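Local coordinates for protein pumilio homolog 23 (Arabidopsis thaliana, PDB 5WZJ) that binds RNA in a sequence-specific manner through pumilio repeats and recognises a sequence element of 18S rRNA, at residues A[349-354]-A[364-369]; A[383-388]-A[396-401]. All coordinates share one frame; numbering follows the deposited sequence.

Interaction 1 (A[349-354]-A[364-369])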
loop_
_atom_site.group_PDB
_atom_site.type_symbol
_atom_site.label_atom_id
_atom_site.label_comp_id
_atom_site.label_asym_id
_atom_site.label_seq_id
_atom_site.Cartn_x
_atom_site.Cartn_y
_atom_site.Cartn_z
ATOM N N PRO A 349 -18.220 -12.838 -17.651
ATOM C CA PRO A 349 -18.215 -13.038 -19.111
ATOM C C PRO A 349 -17.155 -12.227 -19.846
ATOM O O PRO A 349 -16.854 -12.514 -21.007
ATOM C CB PRO A 349 -19.615 -12.579 -19.539
ATOM C CG PRO A 349 -20.448 -12.694 -18.321
ATOM C CD PRO A 349 -19.553 -12.433 -17.160
ATOM N N ARG A 350 -16.599 -11.202 -19.194
ATOM C CA ARG A 350 -15.649 -10.296 -19.832
ATOM C C ARG A 350 -14.255 -10.395 -19.232
ATOM O O ARG A 350 -13.462 -9.456 -19.371
ATOM C CB ARG A 350 -16.152 -8.856 -19.739
ATOM C CG ARG A 350 -17.601 -8.678 -20.127
ATOM C CD ARG A 350 -17.792 -8.876 -21.618
ATOM N NE ARG A 350 -17.923 -7.608 -22.328
ATOM C CZ ARG A 350 -18.985 -6.808 -22.242
ATOM N NH1 ARG A 350 -20.010 -7.126 -21.456
ATOM N NH2 ARG A 350 -19.020 -5.681 -22.939
ATOM N N PHE A 351 -13.947 -11.503 -18.548
ATOM C CA PHE A 351 -12.599 -11.709 -18.027
ATOM C C PHE A 351 -11.566 -11.578 -19.133
ATOM O O PHE A 351 -10.494 -10.996 -18.932
ATOM C CB PHE A 351 -12.478 -13.090 -17.382
ATOM C CG PHE A 351 -12.762 -13.119 -15.906
ATOM C CD1 PHE A 351 -13.335 -12.037 -15.261
ATOM C CD2 PHE A 351 -12.433 -14.243 -15.160
ATOM C CE1 PHE A 351 -13.590 -12.084 -13.903
ATOM C CE2 PHE A 351 -12.684 -14.296 -13.803
ATOM C CZ PHE A 351 -13.267 -13.215 -13.173
ATOM N N LYS A 352 -11.870 -12.123 -20.312
ATOM C CA LYS A 352 -10.909 -12.081 -21.409
ATOM C C LYS A 352 -10.637 -10.644 -21.829
ATOM O O LYS A 352 -9.479 -10.232 -21.953
ATOM C CB LYS A 352 -11.429 -12.898 -22.595
ATOM C CG LYS A 352 -10.429 -13.043 -23.745
ATOM C CD LYS A 352 -11.082 -13.687 -24.980
ATOM C CE LYS A 352 -10.059 -14.396 -25.860
ATOM N NZ LYS A 352 -8.816 -13.596 -26.057
ATOM N N ASP A 353 -11.703 -9.873 -22.063
ATOM C CA ASP A 353 -11.568 -8.450 -22.367
ATOM C C ASP A 353 -10.695 -7.751 -21.336
ATOM O O ASP A 353 -9.760 -7.020 -21.683
ATOM C CB ASP A 353 -12.944 -7.789 -22.399
ATOM C CG ASP A 353 -13.931 -8.529 -23.276
ATOM O OD1 ASP A 353 -14.439 -9.590 -22.854
ATOM O OD2 ASP A 353 -14.209 -8.031 -24.378
ATOM N N LEU A 354 -10.991 -7.973 -20.055
ATOM C CA LEU A 354 -10.255 -7.288 -18.999
ATOM C C LEU A 354 -8.770 -7.628 -19.054
ATOM O O LEU A 354 -7.920 -6.737 -18.946
ATOM C CB LEU A 354 -10.852 -7.641 -17.637
ATOM C CG LEU A 354 -12.259 -7.088 -17.358
ATOM C CD1 LEU A 354 -12.828 -7.656 -16.062
ATOM C CD2 LEU A 354 -12.238 -5.571 -17.294
ATOM N N ALA A 364 -8.224 -10.132 -10.554
ATOM C CA ALA A 364 -7.636 -10.567 -9.288
ATOM C C ALA A 364 -8.534 -10.230 -8.104
ATOM O O ALA A 364 -8.695 -11.037 -7.185
ATOM C CB ALA A 364 -6.261 -9.911 -9.101
ATOM N N SER A 365 -9.115 -9.029 -8.096
ATOM C CA SER A 365 -9.956 -8.651 -6.967
ATOM C C SER A 365 -11.192 -9.533 -6.883
ATOM O O SER A 365 -11.596 -9.937 -5.788
ATOM C CB SER A 365 -10.358 -7.173 -7.071
ATOM O OG SER A 365 -9.213 -6.336 -7.033
ATOM N N LEU A 366 -11.826 -9.818 -8.021
ATOM C CA LEU A 366 -13.049 -10.617 -7.987
ATOM C C LEU A 366 -12.758 -12.038 -7.524
ATOM O O LEU A 366 -13.482 -12.591 -6.683
ATOM C CB LEU A 366 -13.717 -10.617 -9.362
ATOM C CG LEU A 366 -15.133 -11.181 -9.396
ATOM C CD1 LEU A 366 -16.060 -10.366 -8.494
ATOM C CD2 LEU A 366 -15.680 -11.237 -10.829
ATOM N N ILE A 367 -11.683 -12.629 -8.032
ATOM C CA ILE A 367 -11.304 -13.973 -7.608
ATOM C C ILE A 367 -11.009 -14.001 -6.112
ATOM O O ILE A 367 -11.446 -14.910 -5.395
ATOM C CB ILE A 367 -10.104 -14.466 -8.435
ATOM C CG1 ILE A 367 -10.518 -14.624 -9.907
ATOM C CG2 ILE A 367 -9.575 -15.773 -7.866
ATOM C CD1 ILE A 367 -9.370 -14.931 -10.830
ATOM N N ALA A 368 -10.290 -12.995 -5.611
ATOM C CA ALA A 368 -9.913 -12.994 -4.200
ATOM C C ALA A 368 -11.130 -12.865 -3.292
ATOM O O ALA A 368 -11.190 -13.495 -2.229
ATOM C CB ALA A 368 -8.922 -11.863 -3.920
ATOM N N VAL A 369 -12.110 -12.047 -3.685
ATOM C CA VAL A 369 -13.263 -11.849 -2.818
ATOM C C VAL A 369 -14.229 -13.028 -2.881
ATOM O O VAL A 369 -14.976 -13.247 -1.923
ATOM C CB VAL A 369 -13.981 -10.529 -3.149
ATOM C CG1 VAL A 369 -14.922 -10.702 -4.334
ATOM C CG2 VAL A 369 -14.732 -10.021 -1.927
#
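Leu366 and Ile367, neighbours on helix 360-373, meet the ring of Phe351 in the first turn of helix 351-356. At the start of the second segment, Ala364 packs on helix 427-436, which covers another side of helix 360-373. Leu366 is the first residue to touch Phe351. Its CG stands anti to the backbone N (chi1 -168°), beside the carbonyl carbon, and chi1 and chi2 (61°) together bring CD2 to the Phe351 ring. CD2 lies near the ring plane, at the edge, 3.8 Å from Phe351 CE1 and 3.9 Å from Phe351 CZ. The methyl therefore meets the far end of the ring rather than a face. Ile367 comes next, on the other side of the ring's tip. Its CG1 is 4.5 Å from Phe351 CE2, a looser approach at an oblique angle. Its side chain also touches Leu384 of helix 377-388. All three touching residues are buried, and no hydrogen bond crosses between the segments. The summed buried surface is a modest 107 Å². Such an apolar contact between successive helices belongs to the all-helical superhelix of pumilio-repeat proteins.

Interaction 2 (A[383-388]-A[396-401])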
loop_
_atom_site.group_PDB
_atom_site.type_symbol
_atom_site.label_atom_id
_atom_site.label_comp_id
_atom_site.label_asym_id
_atom_site.label_seq_id
_atom_site.Cartn_x
_atom_site.Cartn_y
_atom_site.Cartn_z
ATOM N N ALA A 383 -13.854 -19.438 -14.962
ATOM C CA ALA A 383 -13.924 -18.307 -15.881
ATOM C C ALA A 383 -12.529 -17.802 -16.233
ATOM O O ALA A 383 -12.272 -17.405 -17.378
ATOM C CB ALA A 383 -14.774 -17.184 -15.280
ATOM N N LEU A 384 -11.609 -17.808 -15.261
ATOM C CA LEU A 384 -10.239 -17.383 -15.537
ATOM C C LEU A 384 -9.560 -18.324 -16.531
ATOM O O LEU A 384 -8.906 -17.868 -17.477
ATOM C CB LEU A 384 -9.432 -17.301 -14.242
ATOM C CG LEU A 384 -7.951 -16.970 -14.453
ATOM C CD1 LEU A 384 -7.768 -15.623 -15.183
ATOM C CD2 LEU A 384 -7.181 -16.982 -13.133
ATOM N N VAL A 385 -9.703 -19.642 -16.339
ATOM C CA VAL A 385 -9.108 -20.594 -17.286
ATOM C C VAL A 385 -9.617 -20.335 -18.697
ATOM O O VAL A 385 -8.838 -20.245 -19.654
ATOM C CB VAL A 385 -9.400 -22.047 -16.882
ATOM C CG1 VAL A 385 -8.768 -22.987 -17.911
ATOM C CG2 VAL A 385 -8.892 -22.353 -15.478
ATOM N N GLY A 386 -10.940 -20.240 -18.844
ATOM C CA GLY A 386 -11.527 -20.043 -20.156
ATOM C C GLY A 386 -11.151 -18.718 -20.781
ATOM O O GLY A 386 -11.085 -18.603 -22.007
ATOM N N ALA A 387 -10.881 -17.705 -19.958
ATOM C CA ALA A 387 -10.446 -16.429 -20.512
ATOM C C ALA A 387 -9.044 -16.515 -21.095
ATOM O O ALA A 387 -8.711 -15.764 -22.018
ATOM C CB ALA A 387 -10.490 -15.342 -19.438
ATOM N N VAL A 388 -8.208 -17.406 -20.570
ATOM C CA VAL A 388 -6.801 -17.438 -20.959
ATOM C C VAL A 388 -6.570 -18.560 -21.963
ATOM O O VAL A 388 -5.691 -18.464 -22.830
ATOM C CB VAL A 388 -5.898 -17.596 -19.721
ATOM C CG1 VAL A 388 -4.443 -17.749 -20.126
ATOM C CG2 VAL A 388 -6.070 -16.394 -18.786
ATOM N N ILE A 396 -3.789 -26.843 -20.635
ATOM C CA ILE A 396 -2.589 -27.301 -19.936
ATOM C C ILE A 396 -1.583 -26.161 -19.755
ATOM O O ILE A 396 -0.697 -26.237 -18.898
ATOM C CB ILE A 396 -1.958 -28.503 -20.688
ATOM C CG1 ILE A 396 -0.854 -29.166 -19.856
ATOM C CG2 ILE A 396 -1.411 -28.058 -22.026
ATOM C CD1 ILE A 396 -1.353 -29.890 -18.616
ATOM N N SER A 397 -1.725 -25.082 -20.521
ATOM C CA SER A 397 -0.794 -23.963 -20.477
ATOM C C SER A 397 -1.289 -22.813 -19.605
ATOM O O SER A 397 -0.767 -21.698 -19.710
ATOM C CB SER A 397 -0.511 -23.469 -21.898
ATOM O OG SER A 397 0.224 -24.449 -22.609
ATOM N N ILE A 398 -2.281 -23.050 -18.748
ATOM C CA ILE A 398 -2.827 -21.939 -17.975
ATOM C C ILE A 398 -1.745 -21.306 -17.098
ATOM O O ILE A 398 -1.662 -20.078 -16.989
ATOM C CB ILE A 398 -4.059 -22.396 -17.168
ATOM C CG1 ILE A 398 -4.627 -21.237 -16.346
ATOM C CG2 ILE A 398 -3.720 -23.545 -16.275
ATOM C CD1 ILE A 398 -5.102 -20.073 -17.194
ATOM N N LEU A 399 -0.874 -22.123 -16.490
ATOM C CA LEU A 399 0.157 -21.557 -15.621
ATOM C C LEU A 399 1.150 -20.717 -16.393
ATOM O O LEU A 399 1.346 -19.529 -16.036
ATOM C CB LEU A 399 0.838 -22.668 -14.806
ATOM C CG LEU A 399 0.694 -22.570 -13.284
ATOM C CD1 LEU A 399 1.221 -21.224 -12.755
ATOM C CD2 LEU A 399 -0.766 -22.783 -12.868
ATOM N N PRO A 400 1.829 -21.201 -17.445
ATOM C CA PRO A 400 2.758 -20.335 -18.182
ATOM C C PRO A 400 2.127 -19.043 -18.677
ATOM O O PRO A 400 2.768 -17.987 -18.630
ATOM C CB PRO A 400 3.210 -21.209 -19.362
ATOM C CG PRO A 400 3.026 -22.603 -18.904
ATOM C CD PRO A 400 1.814 -22.575 -18.001
ATOM N N ARG A 401 0.885 -19.100 -19.154
ATOM C CA ARG A 401 0.273 -17.896 -19.694
ATOM C C ARG A 401 -0.013 -16.873 -18.603
ATOM O O ARG A 401 0.108 -15.671 -18.846
ATOM C CB ARG A 401 -0.999 -18.250 -20.462
ATOM C CG ARG A 401 -0.720 -19.092 -21.717
ATOM C CD ARG A 401 -1.983 -19.510 -22.417
ATOM N NE ARG A 401 -1.688 -20.312 -23.602
ATOM C CZ ARG A 401 -2.584 -20.636 -24.530
ATOM N NH1 ARG A 401 -3.842 -20.220 -24.420
ATOM N NH2 ARG A 401 -2.217 -21.370 -25.575
#
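Val388 meets both Ile398 and Arg401, and so joins the end of helix 377-388 to the start of helix 398-403. Ile398 CD1 lies 3.6 Å from Val388 CB, and the two side chains cross at about a right angle. The same methyl reaches the backbone of the first helix, 4.0 Å from Val385 CA. The CB bond of Ile398 points toward 383-388, and CG1 beside the carbonyl carbon, with the bend at chi2 (61°), leaves CD1 as the atom that meets Val388. Arg401 runs past Val388 in the opposite direction. Its CB packs 3.5 Å from Val388 CG1, and its CD also borders that methyl. The arginine chain is extended from CG to NE, which brings the guanidinium beyond the valine side chain to the valine carbonyl. There Arg401 NH1 donates to Val388 O over 3.0 Å, with an N-H...O angle of 144°. The oxygen lies in the guanidinium plane, at its edge. Farther out, Tyr447 of helix 445-453 touches Leu384, Val385 and Ile398. Ser450 OG bonds to Ile396 O and Leu399 N, which ties the start of helix 398-403 to helix 445-453. Trp417 and Ser394 touch the Arg401 side chain. Val388 is the last residue of helix 377-388, so the positive guanidinium probably suits the partly negative end of that helix, and the in-plane bond should limit rotation of the head group.

Overall arrangement
Interactions 1 and 2 follow one another along the chain, and their centres are about 13 Å apart. Helix 377-388 comes directly after helix 360-373, and Phe351 is a main link between the two contacts. Its CB packs 3.6 Å from Ala387 CB, and its CD2 lies 3.7 Å from Leu384 N. Lys352 N also lies 3.6 Å from Ala387 CB. Helix 351-356 therefore touches both 364-369 and 383-388. Helix 427-436 also borders both contacts, with Ile432 reached by Ile367 and Leu384. Interaction 1 is the nearer to the bound RNA, with its nearest atom about 6 Å away, against about 12 Å for interaction 2. Both lie within the NOP9-like PUF repeat domain.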